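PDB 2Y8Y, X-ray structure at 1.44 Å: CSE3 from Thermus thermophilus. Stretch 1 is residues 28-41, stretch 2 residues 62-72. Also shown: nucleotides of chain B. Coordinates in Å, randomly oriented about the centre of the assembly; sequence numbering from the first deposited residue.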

# COMPACT_ATOMS: atom_id res chain seq x y z
N GLU A 28 -3.54 -11.80 10.02
CA GLU A 28 -3.42 -13.13 9.42
C GLU A 28 -3.01 -13.04 7.95
O GLU A 28 -2.21 -13.84 7.47
CB GLU A 28 -4.73 -13.91 9.56
CG GLU A 28 -5.04 -14.37 10.98
CD GLU A 28 -3.99 -15.32 11.53
OE1 GLU A 28 -3.26 -15.96 10.74
OE2 GLU A 28 -3.89 -15.44 12.77
N MET A 29 -3.56 -12.07 7.24
CA MET A 29 -3.16 -11.87 5.85
C MET A 29 -1.66 -11.63 5.76
O MET A 29 -0.98 -12.18 4.90
CB MET A 29 -3.92 -10.70 5.24
CG MET A 29 -3.57 -10.44 3.78
SD MET A 29 -4.26 -11.73 2.72
CE MET A 29 -6.00 -11.30 2.77
N HIS A 30 -1.13 -10.82 6.67
CA HIS A 30 0.30 -10.55 6.72
C HIS A 30 1.11 -11.83 6.91
O HIS A 30 2.13 -12.02 6.25
CB HIS A 30 0.60 -9.55 7.85
CG HIS A 30 2.06 -9.31 8.09
ND1 HIS A 30 2.87 -8.65 7.19
CD2 HIS A 30 2.85 -9.63 9.14
CE1 HIS A 30 4.09 -8.58 7.67
NE2 HIS A 30 4.11 -9.16 8.86
N ARG A 31 0.67 -12.68 7.83
CA ARG A 31 1.36 -13.95 8.07
C ARG A 31 1.43 -14.79 6.80
O ARG A 31 2.48 -15.34 6.46
CB ARG A 31 0.68 -14.74 9.20
CG ARG A 31 0.75 -14.06 10.56
CD ARG A 31 -0.03 -14.85 11.61
NE ARG A 31 0.67 -16.04 12.08
CZ ARG A 31 1.45 -16.07 13.16
NH1 ARG A 31 1.62 -14.97 13.88
NH2 ARG A 31 2.05 -17.19 13.52
N THR A 32 0.31 -14.88 6.09
CA THR A 32 0.25 -15.65 4.85
C THR A 32 1.15 -15.09 3.75
O THR A 32 1.98 -15.80 3.19
CB THR A 32 -1.18 -15.74 4.32
OG1 THR A 32 -1.97 -16.50 5.23
CG2 THR A 32 -1.19 -16.42 2.95
N LEU A 33 1.00 -13.80 3.46
CA LEU A 33 1.69 -13.21 2.33
C LEU A 33 3.19 -13.23 2.55
O LEU A 33 3.97 -13.41 1.61
CB LEU A 33 1.19 -11.79 2.08
CG LEU A 33 -0.31 -11.68 1.75
CD1 LEU A 33 -0.63 -10.21 1.51
CD2 LEU A 33 -0.67 -12.54 0.54
N SER A 34 3.60 -13.04 3.80
CA SER A 34 5.02 -13.00 4.14
C SER A 34 5.75 -14.29 3.77
O SER A 34 6.95 -14.29 3.52
CB SER A 34 5.23 -12.73 5.63
OG SER A 34 4.84 -11.41 5.97
N LYS A 35 5.01 -15.40 3.74
CA LYS A 35 5.60 -16.68 3.40
C LYS A 35 6.19 -16.70 2.00
O LYS A 35 7.16 -17.41 1.74
CB LYS A 35 4.57 -17.81 3.53
CG LYS A 35 4.04 -18.01 4.94
CD LYS A 35 2.99 -19.10 4.98
CE LYS A 35 2.32 -19.17 6.34
NZ LYS A 35 1.32 -20.27 6.42
N ALA A 36 5.60 -15.92 1.09
CA ALA A 36 6.04 -15.91 -0.31
C ALA A 36 7.41 -15.29 -0.51
O ALA A 36 8.04 -15.50 -1.54
CB ALA A 36 5.00 -15.22 -1.19
N VAL A 37 7.85 -14.50 0.46
CA VAL A 37 9.15 -13.83 0.37
C VAL A 37 9.92 -13.98 1.68
O VAL A 37 10.65 -13.07 2.09
CB VAL A 37 9.00 -12.35 -0.02
CG1 VAL A 37 8.59 -12.24 -1.49
CG2 VAL A 37 8.00 -11.67 0.89
N SER A 38 9.75 -15.13 2.33
CA SER A 38 10.27 -15.36 3.67
C SER A 38 11.78 -15.16 3.80
O SER A 38 12.25 -14.46 4.70
CB SER A 38 9.88 -16.75 4.16
OG SER A 38 10.44 -17.02 5.44
N ARG A 39 12.56 -15.76 2.91
CA ARG A 39 14.00 -15.61 2.99
C ARG A 39 14.45 -14.17 2.74
O ARG A 39 15.33 -13.66 3.43
CB ARG A 39 14.72 -16.55 2.03
CG ARG A 39 16.24 -16.42 2.08
CD ARG A 39 16.92 -17.68 1.61
NE ARG A 39 16.57 -18.00 0.24
CZ ARG A 39 17.05 -17.36 -0.82
NH1 ARG A 39 17.91 -16.36 -0.65
NH2 ARG A 39 16.67 -17.71 -2.04
N ALA A 40 13.85 -13.52 1.75
CA ALA A 40 14.21 -12.14 1.45
C ALA A 40 13.94 -11.25 2.66
O ALA A 40 14.71 -10.33 2.95
CB ALA A 40 13.46 -11.64 0.22
N LEU A 41 12.86 -11.53 3.37
CA LEU A 41 12.52 -10.76 4.58
C LEU A 41 13.60 -10.95 5.64
O LEU A 41 14.10 -9.97 6.21
CB LEU A 41 11.15 -11.17 5.12
CG LEU A 41 9.94 -10.57 4.39
CD1 LEU A 41 8.65 -11.30 4.76
CD2 LEU A 41 9.77 -9.09 4.68
P A B 18 3.60 -8.73 13.06
OP1 A B 18 2.45 -7.95 12.58
OP2 A B 18 3.65 -9.14 14.49
O5' A B 18 3.80 -10.00 12.12
C5' A B 18 4.74 -11.02 12.45
C4' A B 18 4.43 -12.29 11.70
O4' A B 18 4.69 -12.12 10.29
C3' A B 18 5.26 -13.51 12.07
O3' A B 18 4.85 -14.13 13.27
C2' A B 18 5.10 -14.39 10.84
O2' A B 18 3.83 -15.02 10.82
C1' A B 18 5.14 -13.34 9.73
N9 A B 18 6.51 -13.15 9.21
C8 A B 18 7.37 -12.10 9.42
N7 A B 18 8.53 -12.25 8.82
C5 A B 18 8.42 -13.49 8.19
C6 A B 18 9.30 -14.24 7.38
N6 A B 18 10.54 -13.85 7.06
N1 A B 18 8.86 -15.43 6.92
C2 A B 18 7.63 -15.84 7.23
N3 A B 18 6.72 -15.23 7.98
C4 A B 18 7.18 -14.05 8.43
P U B 19 5.93 -14.86 14.21
OP1 U B 19 5.19 -15.41 15.38
OP2 U B 19 7.02 -13.89 14.45
O5' U B 19 6.45 -16.06 13.29
C5' U B 19 5.57 -17.08 12.85
C4' U B 19 6.27 -18.04 11.91
O4' U B 19 6.72 -17.32 10.73
C3' U B 19 7.53 -18.69 12.45
O3' U B 19 7.26 -19.80 13.28
C2' U B 19 8.29 -19.05 11.17
O2' U B 19 7.75 -20.22 10.58
C1' U B 19 7.95 -17.86 10.28
N1 U B 19 8.98 -16.79 10.35
C2 U B 19 10.14 -16.99 9.63
O2 U B 19 10.34 -17.98 8.96
N3 U B 19 11.06 -15.98 9.73
C4 U B 19 10.95 -14.81 10.46
O4 U B 19 11.87 -14.00 10.44
C5 U B 19 9.71 -14.68 11.18
C6 U B 19 8.79 -15.65 11.10
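Stretch 2, residues 62-72: VVLVQTLTEPD

The two stretches share one hydrogen bond, and it runs from backbone to backbone. Asp72 N donates to Ala36 O at 2.9 Å, with a nearly straight angle of 169° at the hydrogen. Two CA-H...O contacts flank it. Pro71 CA lies 3.5 Å from Ala36 O, and Ala36 CA lies 3.5 Å from Asp72 O. The backbones therefore come very close here: the CA atoms of Ala36 and Asp72 are 4.8 Å apart. Everything else across the contact is packing.

Stretch 2 begins as an extended strand, Val62 to Thr67. Leu68 then takes phi/psi of -85/-16 and breaks the extended run. Thr69 to Asp72 return to extended angles without forming a strand. Thr67 OG1 donates to Thr69 O at 2.8 Å and so ties the end of the strand to the segment after it.

The strand passes the helix of Met29 and Leu33 at a distance. The axes approach to 11.3 Å, and their N-to-C directions differ by 52°, with a signed crossing angle of -52°. Side chains fill this gap. Alternation along the strand directs the CA-to-CB bonds of Val63, Val65 and Thr67 toward stretch 1, while Val62, Leu64 and Gln66 make no contact with it. Met29 and Leu33, one helical turn apart, point toward the strand in return. Met29 CE meets Val63 CG2 at 4.1 Å. Leu33 CD1 packs on two valines, 4.4 Å from Val63 CG1 and 4.2 Å from Val65 CG2. All four residues are buried.

Further along, the contact tightens. Val37, at the N-cap position before the second helix, has chi1 in the m well. Its CG1 lies 3.9 Å from Thr67 CG2, 3.7 Å from Thr69 OG1 and 4.1 Å from Pro71 CB. One methyl thus reaches the strand end and the loop beyond it. Beside it, Ala36 CB packs on Pro71 CB at 4.2 Å. Ala40 points toward Thr69, and its CB comes to 3.3 Å from Thr69 OG1. This is a close contact but not a hydrogen bond, since a methyl faces the hydroxyl oxygen. That oxygen is hydrogen-bonded elsewhere in the structure.

Stretch 1 also meets RNA, through residues that do not touch stretch 2. Ser38 OG donates to N1 of A18 at 2.7 Å, and N6 of A18 donates to Ser38 O at 3.0 Å. The base is thus held by both side chain and backbone of one residue.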

# COMPACT_ATOMS: atom_id res chain seq x y z
N VAL A 62 -10.08 -9.17 -4.30
CA VAL A 62 -8.79 -9.04 -4.96
C VAL A 62 -7.74 -8.45 -4.02
O VAL A 62 -7.95 -7.39 -3.43
CB VAL A 62 -8.87 -8.15 -6.21
CG1 VAL A 62 -7.52 -8.01 -6.83
CG2 VAL A 62 -9.86 -8.75 -7.22
N VAL A 63 -6.61 -9.13 -3.89
CA VAL A 63 -5.49 -8.59 -3.12
C VAL A 63 -4.34 -8.32 -4.07
O VAL A 63 -3.91 -9.21 -4.81
CB VAL A 63 -5.02 -9.57 -2.03
CG1 VAL A 63 -3.79 -9.04 -1.30
CG2 VAL A 63 -6.15 -9.84 -1.06
N LEU A 64 -3.85 -7.09 -4.08
CA LEU A 64 -2.68 -6.71 -4.85
C LEU A 64 -1.47 -6.71 -3.95
O LEU A 64 -1.47 -6.05 -2.90
CB LEU A 64 -2.87 -5.33 -5.48
CG LEU A 64 -3.86 -5.23 -6.65
CD1 LEU A 64 -5.18 -5.86 -6.29
CD2 LEU A 64 -4.06 -3.79 -7.07
N VAL A 65 -0.43 -7.44 -4.33
CA VAL A 65 0.77 -7.56 -3.51
C VAL A 65 1.97 -7.04 -4.26
O VAL A 65 2.23 -7.47 -5.38
CB VAL A 65 1.07 -9.03 -3.16
CG1 VAL A 65 2.25 -9.11 -2.19
CG2 VAL A 65 -0.17 -9.72 -2.59
N GLN A 66 2.70 -6.13 -3.64
CA GLN A 66 3.96 -5.67 -4.20
C GLN A 66 5.12 -6.17 -3.36
O GLN A 66 5.11 -6.05 -2.12
CB GLN A 66 4.00 -4.14 -4.23
CG GLN A 66 5.28 -3.60 -4.81
CD GLN A 66 5.27 -2.10 -4.87
OE1 GLN A 66 4.63 -1.50 -5.74
NE2 GLN A 66 5.97 -1.45 -3.93
N THR A 67 6.10 -6.74 -4.03
CA THR A 67 7.32 -7.17 -3.37
C THR A 67 8.52 -6.64 -4.15
O THR A 67 8.42 -6.41 -5.35
CB THR A 67 7.40 -8.70 -3.25
OG1 THR A 67 7.27 -9.29 -4.55
CG2 THR A 67 6.29 -9.23 -2.36
N LEU A 68 9.62 -6.44 -3.46
CA LEU A 68 10.85 -6.00 -4.10
C LEU A 68 11.65 -7.18 -4.64
O LEU A 68 12.56 -6.98 -5.46
CB LEU A 68 11.70 -5.22 -3.09
CG LEU A 68 11.01 -4.00 -2.48
CD1 LEU A 68 11.96 -3.29 -1.52
CD2 LEU A 68 10.56 -3.04 -3.55
N THR A 69 11.32 -8.38 -4.20
CA THR A 69 12.03 -9.58 -4.63
C THR A 69 11.02 -10.55 -5.22
O THR A 69 9.82 -10.40 -5.05
CB THR A 69 12.80 -10.24 -3.48
OG1 THR A 69 11.89 -10.84 -2.54
CG2 THR A 69 13.66 -9.20 -2.75
N GLU A 70 11.50 -11.54 -5.95
CA GLU A 70 10.59 -12.40 -6.67
C GLU A 70 9.86 -13.32 -5.70
O GLU A 70 10.49 -14.08 -4.97
CB GLU A 70 11.33 -13.23 -7.72
CG GLU A 70 10.37 -13.93 -8.66
CD GLU A 70 11.07 -14.75 -9.71
OE1 GLU A 70 12.32 -14.70 -9.75
OE2 GLU A 70 10.38 -15.44 -10.49
N PRO A 71 8.52 -13.24 -5.67
CA PRO A 71 7.77 -14.04 -4.70
C PRO A 71 7.65 -15.48 -5.15
O PRO A 71 7.73 -15.76 -6.35
CB PRO A 71 6.39 -13.37 -4.71
CG PRO A 71 6.26 -12.83 -6.11
CD PRO A 71 7.64 -12.45 -6.55
N ASP A 72 7.47 -16.40 -4.20
CA ASP A 72 7.13 -17.77 -4.56
C ASP A 72 5.77 -18.11 -3.96
O ASP A 72 5.63 -18.37 -2.76
CB ASP A 72 8.22 -18.77 -4.15
CG ASP A 72 8.08 -20.10 -4.89
OD1 ASP A 72 6.92 -20.52 -5.11
OD2 ASP A 72 9.10 -20.73 -5.28